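Local coordinates for 3',5'-nucleoside bisphosphate phosphatase (PDB 2YB1), which hydrolyses nucleoside 3',5'-bisphosphates to nucleoside 5'-phosphates and orthophosphate, using three manganese ions in each subunit, at residues L100-A103 with R104-A108; S133-H136 with F137-L141; L173-A176 with V177-V181; I189-P192 with G193-D196; D264-P267 with I268-P271. All coordinates share one frame; numbering follows the deposited sequence.

How the interactions relate
All five contacts are local and follow one another along the chain. None closes a long loop, and none nests in or crosses another. Interaction 1 spans about two turns of helix 99-112, and interaction 2 is the start of helix 134-143. These two touch: Phe137 packs on Ala103 and Met106, and Arg102 and Arg134 meet at the AMP phosphate. Interaction 3 lies in helix 173-182, which packs on strand 59-69. Interaction 4 follows strand 186-189 and supplies a manganese ligand; it comes within about 6 Å (nearest atoms) of interactions 2 and 3. Interaction 5 is a turn on the surface beyond strand 242-246, its centre about 41 Å from that of interaction 1.

Interaction 1: L100-A103 with R104-A108; sequences LERA and RQMGA. With AMP (adenosine monophosphate), chain E.
Arg102 and Met106 meet one turn apart on alpha-helix 99-112, in a local i to i+4 contact beside the phosphate of the bound nucleotide. Arg104 N, Gln105 N, Met106 N and Gly107 N each donate to the carbonyl oxygen four residues back. Arg102 CG stands anti to the backbone N (chi1 171°), and the chain stays extended as far as NE. This carries the guanidinium out to AMP. Arg102 NH1 gives AMP O3P a nearly straight hydrogen bond of 2.8 Å. Arg102 NH2 gives AMP O1P a more bent one of 2.9 Å. Two bonds to two oxygens would limit how the phosphate can turn. AMP O3P lies in the guanidinium plane, at its edge. Met106 SD lies over the centre of one face, 4.2 Å above that plane. Arg102 belongs to the substrate site, and Arg99 and Arg134 also bond to AMP. Ala103 faces Phe119 and Phe137 of neighbouring helices. On the exposed side, Glu101 and Gln105 run side by side, pointing the same way. Arg104 extends back along the helix, its NH2 3.8 Å from Leu100 CB. The Met106 chain bends at its last torsion, which brings CE to 3.8 Å from Ala103 CB.

Interaction 2: S133-H136 with F137-L141; sequences SRTH and FARHL. With AMP (adenosine monophosphate), chain E.
Ser133 and Phe137 span the first turn of helix 134-143, where Ser133 is the N-cap and forms a capping box with His136. Ser133 OG accepts from Thr135 N at 2.9 Å. In return His136 ND1 accepts a weak bond from Ser133 N, which lies at the edge of the ring and in its plane. Further along, the backbone N atoms of Ala138, Arg139 and His140 donate to the carbonyls of Arg134, Thr135 and His136; the bond from Phe137 N to Ser133 O is weak.

The nucleotide bonds use the start of the helix. Arg134 N donates to AMP O3P at 3.1 Å. Arg134 bends at its third torsion (chi3 -75°), and its NE gives AMP O1P a straight bond of 2.8 Å. The helix end would probably add to the positive field on this phosphate. Thr135 OG1 lies 2.8 Å from AMP O2' and 3.0 Å from AMP O4', and it also bonds to Asp14.

The Thr135 methyl, CG2, sits 3.5 Å above one face of the Arg139 guanidinium, offset toward its rim. That guanidinium forms a salt bridge with Glu254 and bonds to Asp14 O. Phe137 lies against Met106 and Leu110 of helix 99-112, and at the ring edge its CD1 is 3.5 Å from Ser133 O.

Interaction 3: L173-A176 with V177-V181; sequences LEDA and VGWIV
Asp175 and Trp179 lie one turn apart on alpha-helix 173-182, one of the helices packed outside the sheet of the PHP fold. Four backbone donors are satisfied by carbonyls four residues back. Val177 N points almost straight at Leu173 O, at 3.1 Å and with an N-H...O angle of 174°. Gly178 N reaches Glu174 O at 3.0 Å. Trp179 N reaches Asp175 O at 2.9 Å. Ile180 N bonds to Ala176 O at 3.2 Å. Asp175 N donates to Ser172 OG, just before the helix.

Asp175 O has a second neighbour, the indole of Trp179. It lies 3.0 Å above one face, toward the rim. Trp179 CG is anti to the carbonyl carbon (chi1 -69°), which swings the indole back over the preceding turn. There Asp175 CB makes a CH-pi contact, 3.8 Å from the centroid of the Trp179 six-membered ring. The Asp175 carboxylate is tilted only 18° from the indole plane.

Ala176 and Ile180 face Val65 of strand 59-69, Leu173 and Val177 meet helix 199-211, and Trp179 meets helix 86-96. Asp175 O thus accepts a hydrogen bond from Trp179 N while the indole of the same residue lies across it, so an apolar face shields this polar atom.

Interaction 4: I189-P192 with G193-D196; sequences IAHP and GRYD. With MN (manganese (II) ion), chain D; PO4 (phosphate ion), chain F.
His191 is a ligand of the third manganese site, and Arg194 stacks on its ring, in the loop that follows strand 186-189. His191 NE2 binds the manganese ion at 2.1 Å, and Glu64 and His75 are its other protein ligands. A phosphate ion, probably from the crystallisation liquor, completes the site through its O3 and O4. The Arg194 guanidinium lies flat on the His191 ring, with centres 4.1 Å apart and planes at 12°. Ala190 CB lies over the opposite face of the ring. Arg194 bends at chi2 and chi3, which turns its nitrogens to the phosphate. Its NH1 gives phosphate O1 a straight bond of 2.9 Å, and its NH2 gives O4 a weak one. One side chain therefore touches both the metal ligand and the anion.

Two backbone bonds, each to the carbonyl three residues back, shape the short 3-10 turn. Arg194 N donates to His191 O at 3.1 Å, and Tyr195 N to Pro192 O at 3.2 Å. Both donors lie well above the carbonyl planes. Water 1 bridges Pro192 O and Tyr195 O. His191 O sits over the centre of the Tyr195 ring, and Ile189 CG2 is at the ring's edge, 3.9 Å from Tyr195 CE2. Tyr195 OH is hydrogen-bonded to His75 N and lies 2.7 Å from Ala190 O. The loop is held between strands 72-79 and 216-221, with Ile189 against helix 199-211.

Interaction 5: D264-P267 with I268-P271; sequences DLPP and ICRP
Pro266 O is approached by two groups: Cys269 N, which donates to it at 3.1 Å, and water 2, which lies 2.9 Å away. The first bond closes a type I beta turn from Pro266 to Cys269. The donor stands above the carbonyl plane, 47° out of it. Water 2 is also 2.7 Å from Cys269 O, so it lies beside the mouth of the turn. It has more acceptors nearby than protons to give, so its exact bonds are not settled. Pro267 and Ile268 fill the two corner positions. The ring of Pro267 restricts its phi, here -54°, which suits the first corner of such a turn.

The side chains pack across the same turn. Cys269 SG is anti to its carbonyl carbon and beside the backbone N (chi1 -61°). This sets SG against the Pro266 ring, 3.7 Å from Pro266 CD. Cys269 CB also meets Leu265 CB at 4.1 Å. Beyond it, Leu265 CD1 crosses to Pro271 and comes within 4.0 Å of Pro271 CB. Ile268 leads outward, and its CG2 makes a looser contact with Pro266 CB at 4.4 Å.

No metal or nucleotide is involved here. The turn lies at the surface, on the edge of the sheet. Leu265 and Cys269 rest on Ala243 of strand 242-246, and both also reach Val219 of strand 216-221. The backbone of Arg270 pairs with Ala243. Pro266 and Cys269 meet Ala233, and Ile268 meets Asp237, along helix 226-239.

Interaction 1: L100-A103 with R104-A108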
# COMPACT_ATOMS: atom_id res chain seq x y z
N LEU A 100 -4.91 -13.26 10.97
CA LEU A 100 -5.44 -14.61 10.76
C LEU A 100 -6.77 -14.84 11.48
O LEU A 100 -7.72 -15.39 10.90
CB LEU A 100 -4.41 -15.67 11.20
CG LEU A 100 -3.66 -16.30 10.03
CD1 LEU A 100 -2.45 -17.11 10.51
CD2 LEU A 100 -4.60 -17.16 9.18
N GLU A 101 -6.81 -14.44 12.75
CA GLU A 101 -8.03 -14.53 13.56
C GLU A 101 -9.20 -13.80 12.88
O GLU A 101 -10.30 -14.34 12.74
CB GLU A 101 -7.74 -13.94 14.94
CG GLU A 101 -8.94 -13.70 15.84
CD GLU A 101 -8.55 -12.99 17.14
OE1 GLU A 101 -7.81 -11.98 17.08
OE2 GLU A 101 -8.99 -13.45 18.22
N ARG A 102 -8.95 -12.57 12.45
CA ARG A 102 -9.97 -11.78 11.76
C ARG A 102 -10.45 -12.49 10.49
O ARG A 102 -11.65 -12.46 10.17
CB ARG A 102 -9.38 -10.42 11.39
CG ARG A 102 -10.22 -9.52 10.48
CD ARG A 102 -9.40 -8.24 10.24
NE ARG A 102 -9.99 -7.26 9.32
CZ ARG A 102 -9.61 -7.08 8.06
NH1 ARG A 102 -8.63 -7.84 7.54
NH2 ARG A 102 -10.19 -6.14 7.32
N ALA A 103 -9.52 -13.12 9.78
CA ALA A 103 -9.86 -13.83 8.55
C ALA A 103 -10.75 -15.05 8.78
O ALA A 103 -11.67 -15.31 8.01
CB ALA A 103 -8.59 -14.24 7.79
N ARG A 104 -10.48 -15.82 9.84
CA ARG A 104 -11.33 -16.97 10.14
C ARG A 104 -12.76 -16.50 10.43
O ARG A 104 -13.74 -17.13 10.03
CB ARG A 104 -10.77 -17.77 11.32
CG ARG A 104 -9.36 -18.31 11.08
CD ARG A 104 -8.90 -19.21 12.23
NE ARG A 104 -7.46 -19.45 12.16
CZ ARG A 104 -6.55 -18.78 12.85
NH1 ARG A 104 -6.93 -17.80 13.68
NH2 ARG A 104 -5.25 -19.07 12.72
N GLN A 105 -12.87 -15.37 11.11
CA GLN A 105 -14.15 -14.74 11.42
C GLN A 105 -14.86 -14.22 10.16
O GLN A 105 -16.08 -14.35 10.02
CB GLN A 105 -13.93 -13.62 12.46
CG GLN A 105 -13.49 -14.15 13.83
CD GLN A 105 -12.98 -13.07 14.78
OE1 GLN A 105 -12.84 -11.91 14.40
NE2 GLN A 105 -12.69 -13.47 16.01
N MET A 106 -14.10 -13.63 9.24
CA MET A 106 -14.66 -13.17 7.97
C MET A 106 -15.27 -14.36 7.22
O MET A 106 -16.36 -14.26 6.66
CB MET A 106 -13.59 -12.48 7.11
CG MET A 106 -13.08 -11.13 7.66
SD MET A 106 -11.99 -10.28 6.48
CE MET A 106 -10.44 -11.12 6.71
N GLY A 107 -14.56 -15.48 7.23
CA GLY A 107 -15.05 -16.68 6.59
C GLY A 107 -16.36 -17.14 7.20
O GLY A 107 -17.31 -17.46 6.49
N ALA A 108 -16.40 -17.18 8.53
CA ALA A 108 -17.58 -17.61 9.27
C ALA A 108 -18.76 -16.65 9.08
O ALA A 108 -19.91 -17.07 8.99
CB ALA A 108 -17.25 -17.78 10.75
P AMP E . -7.42 -5.86 4.59
O1P AMP E . -8.61 -5.08 5.12
O2P AMP E . -6.17 -5.09 4.92
O3P AMP E . -7.52 -7.30 5.03
O5' AMP E . -7.69 -5.78 3.02
C5' AMP E . -7.65 -4.53 2.34
C4' AMP E . -7.27 -4.69 0.90
O4' AMP E . -8.43 -5.10 0.13
C3' AMP E . -6.79 -3.43 0.20
O3' AMP E . -5.42 -3.16 0.44
C2' AMP E . -7.11 -3.69 -1.27
O2' AMP E . -6.09 -4.47 -1.88
C1' AMP E . -8.37 -4.55 -1.17
N9 AMP E . -9.60 -3.76 -1.40
C8 AMP E . -10.28 -3.06 -0.48
N7 AMP E . -11.35 -2.44 -1.05
C5 AMP E . -11.35 -2.74 -2.36
C6 AMP E . -12.19 -2.43 -3.54
N6 AMP E . -13.28 -1.63 -3.43
N1 AMP E . -11.84 -2.97 -4.73
C2 AMP E . -10.75 -3.76 -4.87
N3 AMP E . -9.94 -4.09 -3.84
C4 AMP E . -10.19 -3.62 -2.59

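Interaction 2: S133-H136 with F137-L141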
# COMPACT_ATOMS: atom_id res chain seq x y z
N SER A 133 -5.83 -11.42 3.64
CA SER A 133 -6.39 -10.10 3.38
C SER A 133 -7.77 -10.20 2.72
O SER A 133 -8.06 -11.20 2.09
CB SER A 133 -5.42 -9.36 2.45
OG SER A 133 -6.03 -8.33 1.72
N ARG A 134 -8.59 -9.16 2.86
CA ARG A 134 -9.85 -9.07 2.11
C ARG A 134 -9.60 -9.27 0.61
O ARG A 134 -10.49 -9.72 -0.10
CB ARG A 134 -10.54 -7.71 2.32
CG ARG A 134 -11.13 -7.52 3.72
CD ARG A 134 -11.96 -6.24 3.83
NE ARG A 134 -11.11 -5.05 3.90
CZ ARG A 134 -11.51 -3.83 3.55
NH1 ARG A 134 -12.75 -3.64 3.10
NH2 ARG A 134 -10.67 -2.80 3.66
N THR A 135 -8.41 -8.91 0.14
CA THR A 135 -8.06 -9.06 -1.28
C THR A 135 -8.12 -10.52 -1.69
O THR A 135 -8.65 -10.86 -2.75
CB THR A 135 -6.66 -8.50 -1.59
OG1 THR A 135 -6.61 -7.12 -1.24
CG2 THR A 135 -6.32 -8.67 -3.08
N HIS A 136 -7.57 -11.40 -0.84
CA HIS A 136 -7.59 -12.83 -1.11
C HIS A 136 -9.02 -13.39 -1.10
O HIS A 136 -9.36 -14.24 -1.92
CB HIS A 136 -6.72 -13.58 -0.11
CG HIS A 136 -5.31 -13.09 -0.07
ND1 HIS A 136 -4.74 -12.55 1.07
CD2 HIS A 136 -4.35 -13.05 -1.02
CE1 HIS A 136 -3.48 -12.22 0.81
NE2 HIS A 136 -3.22 -12.51 -0.45
N PHE A 137 -9.86 -12.90 -0.18
CA PHE A 137 -11.27 -13.29 -0.13
C PHE A 137 -11.96 -12.89 -1.42
O PHE A 137 -12.76 -13.65 -1.96
CB PHE A 137 -11.99 -12.63 1.07
CG PHE A 137 -11.83 -13.40 2.36
CD1 PHE A 137 -10.66 -13.30 3.11
CD2 PHE A 137 -12.85 -14.22 2.82
CE1 PHE A 137 -10.52 -14.02 4.29
CE2 PHE A 137 -12.71 -14.94 4.00
CZ PHE A 137 -11.53 -14.83 4.74
N ALA A 138 -11.65 -11.70 -1.92
CA ALA A 138 -12.26 -11.23 -3.16
C ALA A 138 -11.85 -12.09 -4.36
O ALA A 138 -12.68 -12.43 -5.20
CB ALA A 138 -11.91 -9.76 -3.40
N ARG A 139 -10.57 -12.43 -4.45
CA ARG A 139 -10.10 -13.28 -5.54
C ARG A 139 -10.80 -14.62 -5.50
O ARG A 139 -11.16 -15.15 -6.56
CB ARG A 139 -8.58 -13.49 -5.51
CG ARG A 139 -7.82 -12.25 -5.89
CD ARG A 139 -6.33 -12.47 -6.09
NE ARG A 139 -5.73 -11.16 -6.34
CZ ARG A 139 -4.71 -10.64 -5.67
NH1 ARG A 139 -4.10 -11.34 -4.72
NH2 ARG A 139 -4.29 -9.41 -5.98
N HIS A 140 -11.00 -15.15 -4.30
CA HIS A 140 -11.73 -16.40 -4.14
C HIS A 140 -13.16 -16.26 -4.63
O HIS A 140 -13.64 -17.09 -5.40
CB HIS A 140 -11.75 -16.91 -2.70
CG HIS A 140 -12.69 -18.06 -2.50
ND1 HIS A 140 -12.55 -19.26 -3.15
CD2 HIS A 140 -13.82 -18.17 -1.75
CE1 HIS A 140 -13.53 -20.07 -2.80
NE2 HIS A 140 -14.31 -19.44 -1.94
N LEU A 141 -13.84 -15.20 -4.18
CA LEU A 141 -15.25 -15.00 -4.55
C LEU A 141 -15.43 -14.86 -6.06
O LEU A 141 -16.43 -15.33 -6.62
CB LEU A 141 -15.85 -13.80 -3.80
CG LEU A 141 -16.04 -14.06 -2.30
CD1 LEU A 141 -16.16 -12.75 -1.53
CD2 LEU A 141 -17.24 -14.98 -2.05
P AMP E . -7.42 -5.86 4.59
O1P AMP E . -8.61 -5.08 5.12
O2P AMP E . -6.17 -5.09 4.92
O3P AMP E . -7.52 -7.30 5.03
O5' AMP E . -7.69 -5.78 3.02
C5' AMP E . -7.65 -4.53 2.34
C4' AMP E . -7.27 -4.69 0.90
O4' AMP E . -8.43 -5.10 0.13
C3' AMP E . -6.79 -3.43 0.20
O3' AMP E . -5.42 -3.16 0.44
C2' AMP E . -7.11 -3.69 -1.27
O2' AMP E . -6.09 -4.47 -1.88
C1' AMP E . -8.37 -4.55 -1.17
N9 AMP E . -9.60 -3.76 -1.40
C8 AMP E . -10.28 -3.06 -0.48
N7 AMP E . -11.35 -2.44 -1.05
C5 AMP E . -11.35 -2.74 -2.36
C6 AMP E . -12.19 -2.43 -3.54
N6 AMP E . -13.28 -1.63 -3.43
N1 AMP E . -11.84 -2.97 -4.73
C2 AMP E . -10.75 -3.76 -4.87
N3 AMP E . -9.94 -4.09 -3.84
C4 AMP E . -10.19 -3.62 -2.59

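Interaction 3: L173-A176 with V177-V181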
# COMPACT_ATOMS: atom_id res chain seq x y z
N LEU A 173 -2.15 6.43 13.94
CA LEU A 173 -1.47 7.29 12.99
C LEU A 173 -0.08 7.65 13.53
O LEU A 173 0.91 7.60 12.80
CB LEU A 173 -2.29 8.55 12.73
CG LEU A 173 -1.77 9.54 11.69
CD1 LEU A 173 -1.70 8.85 10.34
CD2 LEU A 173 -2.66 10.79 11.60
N GLU A 174 -0.01 8.02 14.81
CA GLU A 174 1.25 8.42 15.42
C GLU A 174 2.28 7.29 15.38
O GLU A 174 3.46 7.52 15.08
CB GLU A 174 1.02 8.91 16.86
CG GLU A 174 0.28 10.25 16.91
CD GLU A 174 -0.31 10.58 18.28
OE1 GLU A 174 -0.89 9.67 18.91
OE2 GLU A 174 -0.20 11.76 18.70
N ASP A 175 1.84 6.07 15.67
CA ASP A 175 2.75 4.92 15.61
C ASP A 175 3.24 4.64 14.20
O ASP A 175 4.44 4.45 13.99
CB ASP A 175 2.10 3.67 16.20
CG ASP A 175 2.20 3.63 17.72
OD1 ASP A 175 2.99 4.41 18.29
OD2 ASP A 175 1.51 2.80 18.33
N ALA A 176 2.33 4.62 13.22
CA ALA A 176 2.73 4.30 11.85
C ALA A 176 3.77 5.28 11.30
O ALA A 176 4.81 4.86 10.78
CB ALA A 176 1.53 4.23 10.92
N VAL A 177 3.49 6.57 11.43
CA VAL A 177 4.42 7.61 10.97
C VAL A 177 5.76 7.56 11.72
O VAL A 177 6.81 7.63 11.10
CB VAL A 177 3.80 9.03 11.08
CG1 VAL A 177 4.84 10.08 10.73
CG2 VAL A 177 2.58 9.15 10.17
N GLY A 178 5.70 7.44 13.04
CA GLY A 178 6.91 7.38 13.85
C GLY A 178 7.79 6.17 13.59
O GLY A 178 9.02 6.27 13.64
N TRP A 179 7.17 5.02 13.33
CA TRP A 179 7.93 3.83 12.97
C TRP A 179 8.68 4.09 11.66
O TRP A 179 9.85 3.76 11.50
CB TRP A 179 7.01 2.61 12.84
CG TRP A 179 6.41 2.14 14.15
CD1 TRP A 179 6.92 2.31 15.40
CD2 TRP A 179 5.18 1.43 14.31
NE1 TRP A 179 6.09 1.75 16.34
CE2 TRP A 179 5.01 1.20 15.70
CE3 TRP A 179 4.20 0.95 13.43
CZ2 TRP A 179 3.91 0.51 16.21
CZ3 TRP A 179 3.10 0.27 13.94
CH2 TRP A 179 2.97 0.06 15.33
N ILE A 180 7.98 4.69 10.71
CA ILE A 180 8.56 4.97 9.40
C ILE A 180 9.71 5.95 9.50
O ILE A 180 10.79 5.70 8.98
CB ILE A 180 7.48 5.49 8.44
CG1 ILE A 180 6.54 4.34 8.08
CG2 ILE A 180 8.12 6.10 7.18
CD1 ILE A 180 5.21 4.80 7.52
N VAL A 181 9.47 7.06 10.20
CA VAL A 181 10.48 8.10 10.37
C VAL A 181 11.68 7.61 11.18
O VAL A 181 12.83 7.90 10.84
CB VAL A 181 9.88 9.36 11.03
CG1 VAL A 181 10.99 10.35 11.43
CG2 VAL A 181 8.85 10.01 10.09

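Interaction 4: I189-P192 with G193-D196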
# COMPACT_ATOMS: atom_id res chain seq x y z
N ILE A 189 0.74 9.68 2.99
CA ILE A 189 -0.67 9.30 3.01
C ILE A 189 -1.00 8.69 1.65
O ILE A 189 -0.85 9.35 0.61
CB ILE A 189 -1.58 10.51 3.25
CG1 ILE A 189 -1.40 11.05 4.67
CG2 ILE A 189 -3.04 10.12 3.00
CD1 ILE A 189 -2.06 12.40 4.90
N ALA A 190 -1.44 7.44 1.66
CA ALA A 190 -1.66 6.72 0.41
C ALA A 190 -3.07 6.98 -0.13
O ALA A 190 -4.01 7.17 0.63
CB ALA A 190 -1.44 5.22 0.62
N HIS A 191 -3.17 7.05 -1.46
CA HIS A 191 -4.44 7.10 -2.17
C HIS A 191 -5.56 7.83 -1.41
O HIS A 191 -6.61 7.26 -1.13
CB HIS A 191 -4.88 5.70 -2.63
CG HIS A 191 -4.95 4.69 -1.53
ND1 HIS A 191 -5.80 4.83 -0.45
CD2 HIS A 191 -4.30 3.52 -1.34
CE1 HIS A 191 -5.65 3.80 0.36
NE2 HIS A 191 -4.75 2.99 -0.16
N PRO A 192 -5.34 9.12 -1.11
CA PRO A 192 -6.29 9.90 -0.31
C PRO A 192 -7.69 10.03 -0.95
O PRO A 192 -8.67 10.22 -0.23
CB PRO A 192 -5.60 11.27 -0.17
CG PRO A 192 -4.66 11.34 -1.35
CD PRO A 192 -4.17 9.92 -1.52
N GLY A 193 -7.78 9.89 -2.26
CA GLY A 193 -9.06 9.99 -2.95
C GLY A 193 -10.01 8.85 -2.66
O GLY A 193 -11.20 8.94 -2.98
N ARG A 194 -9.50 7.78 -2.06
CA ARG A 194 -10.33 6.62 -1.72
C ARG A 194 -11.06 6.79 -0.38
O ARG A 194 -11.99 6.05 -0.10
CB ARG A 194 -9.48 5.34 -1.65
CG ARG A 194 -8.88 4.89 -2.96
CD ARG A 194 -9.25 3.43 -3.26
NE ARG A 194 -9.06 2.51 -2.13
CZ ARG A 194 -8.12 1.57 -2.06
NH1 ARG A 194 -7.27 1.40 -3.06
NH2 ARG A 194 -8.04 0.78 -0.98
N TYR A 195 -10.62 7.74 0.44
CA TYR A 195 -11.18 7.85 1.79
C TYR A 195 -12.53 8.57 1.76
O TYR A 195 -12.74 9.46 0.93
CB TYR A 195 -10.19 8.58 2.71
CG TYR A 195 -8.81 7.95 2.77
CD1 TYR A 195 -8.66 6.57 2.78
CD2 TYR A 195 -7.67 8.74 2.82
CE1 TYR A 195 -7.40 5.99 2.83
CE2 TYR A 195 -6.40 8.16 2.88
CZ TYR A 195 -6.28 6.79 2.89
OH TYR A 195 -5.03 6.20 2.94
N ASP A 196 -13.44 8.22 2.67
CA ASP A 196 -14.72 8.91 2.62
C ASP A 196 -14.57 10.12 3.55
O ASP A 196 -14.95 10.08 4.73
CB ASP A 196 -15.81 7.96 3.12
CG ASP A 196 -17.20 8.62 3.22
OD1 ASP A 196 -17.55 9.48 2.38
OD2 ASP A 196 -17.95 8.25 4.16
MN MN D . -3.84 1.15 0.44
P PO4 F . -4.34 -0.76 -1.43
O1 PO4 F . -5.33 -0.69 -2.58
O2 PO4 F . -3.54 -2.02 -1.55
O3 PO4 F . -3.37 0.41 -1.49
O4 PO4 F . -5.11 -0.71 -0.14
O HOH W 1 -11.10 11.55 -0.26

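Interaction 5: D264-P267 with I268-P271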
# COMPACT_ATOMS: atom_id res chain seq x y z
N ASP A 264 2.19 11.76 -14.94
CA ASP A 264 3.04 12.90 -14.61
C ASP A 264 2.40 13.75 -13.51
O ASP A 264 1.23 14.11 -13.60
CB ASP A 264 3.25 13.79 -15.84
CG ASP A 264 4.09 13.15 -16.91
OD1 ASP A 264 4.79 12.15 -16.64
OD2 ASP A 264 4.08 13.67 -18.05
N LEU A 265 3.17 14.09 -12.49
CA LEU A 265 2.70 14.99 -11.43
C LEU A 265 2.39 16.38 -11.99
O LEU A 265 3.09 16.86 -12.88
CB LEU A 265 3.75 15.12 -10.32
CG LEU A 265 4.00 13.92 -9.40
CD1 LEU A 265 5.16 14.24 -8.47
CD2 LEU A 265 2.74 13.56 -8.61
N PRO A 266 1.34 17.02 -11.47
CA PRO A 266 1.07 18.42 -11.81
C PRO A 266 2.30 19.27 -11.53
O PRO A 266 3.06 18.95 -10.62
CB PRO A 266 -0.07 18.80 -10.85
CG PRO A 266 -0.76 17.50 -10.56
CD PRO A 266 0.33 16.46 -10.54
N PRO A 267 2.52 20.33 -12.33
CA PRO A 267 3.71 21.17 -12.12
C PRO A 267 3.89 21.74 -10.71
O PRO A 267 5.05 21.89 -10.30
CB PRO A 267 3.52 22.30 -13.15
CG PRO A 267 2.76 21.65 -14.27
CD PRO A 267 1.79 20.70 -13.56
N ILE A 268 2.80 22.01 -9.97
CA ILE A 268 2.89 22.57 -8.61
C ILE A 268 3.59 21.65 -7.60
O ILE A 268 4.17 22.12 -6.61
CB ILE A 268 1.49 22.95 -8.06
CG1 ILE A 268 1.58 23.91 -6.87
CG2 ILE A 268 0.70 21.68 -7.68
CD1 ILE A 268 2.27 25.27 -7.17
N CYS A 269 3.56 20.35 -7.86
CA CYS A 269 4.05 19.37 -6.90
C CYS A 269 5.56 19.39 -6.72
O CYS A 269 6.31 19.61 -7.67
CB CYS A 269 3.62 17.95 -7.30
SG CYS A 269 1.82 17.72 -7.35
N ARG A 270 5.98 19.14 -5.49
CA ARG A 270 7.38 18.88 -5.17
C ARG A 270 7.55 17.37 -5.06
O ARG A 270 7.11 16.77 -4.08
CB ARG A 270 7.75 19.56 -3.86
CG ARG A 270 7.56 21.07 -3.91
CD ARG A 270 8.28 21.76 -2.77
NE ARG A 270 7.68 21.49 -1.47
CZ ARG A 270 8.24 21.85 -0.31
NH1 ARG A 270 9.41 22.48 -0.32
NH2 ARG A 270 7.64 21.57 0.85
N PRO A 271 8.21 16.76 -6.05
CA PRO A 271 8.23 15.29 -6.11
C PRO A 271 8.99 14.68 -4.94
O PRO A 271 10.11 15.09 -4.64
CB PRO A 271 8.98 14.99 -7.42
CG PRO A 271 8.91 16.25 -8.21
CD PRO A 271 8.91 17.37 -7.19
O HOH W 2 5.86 18.55 -10.11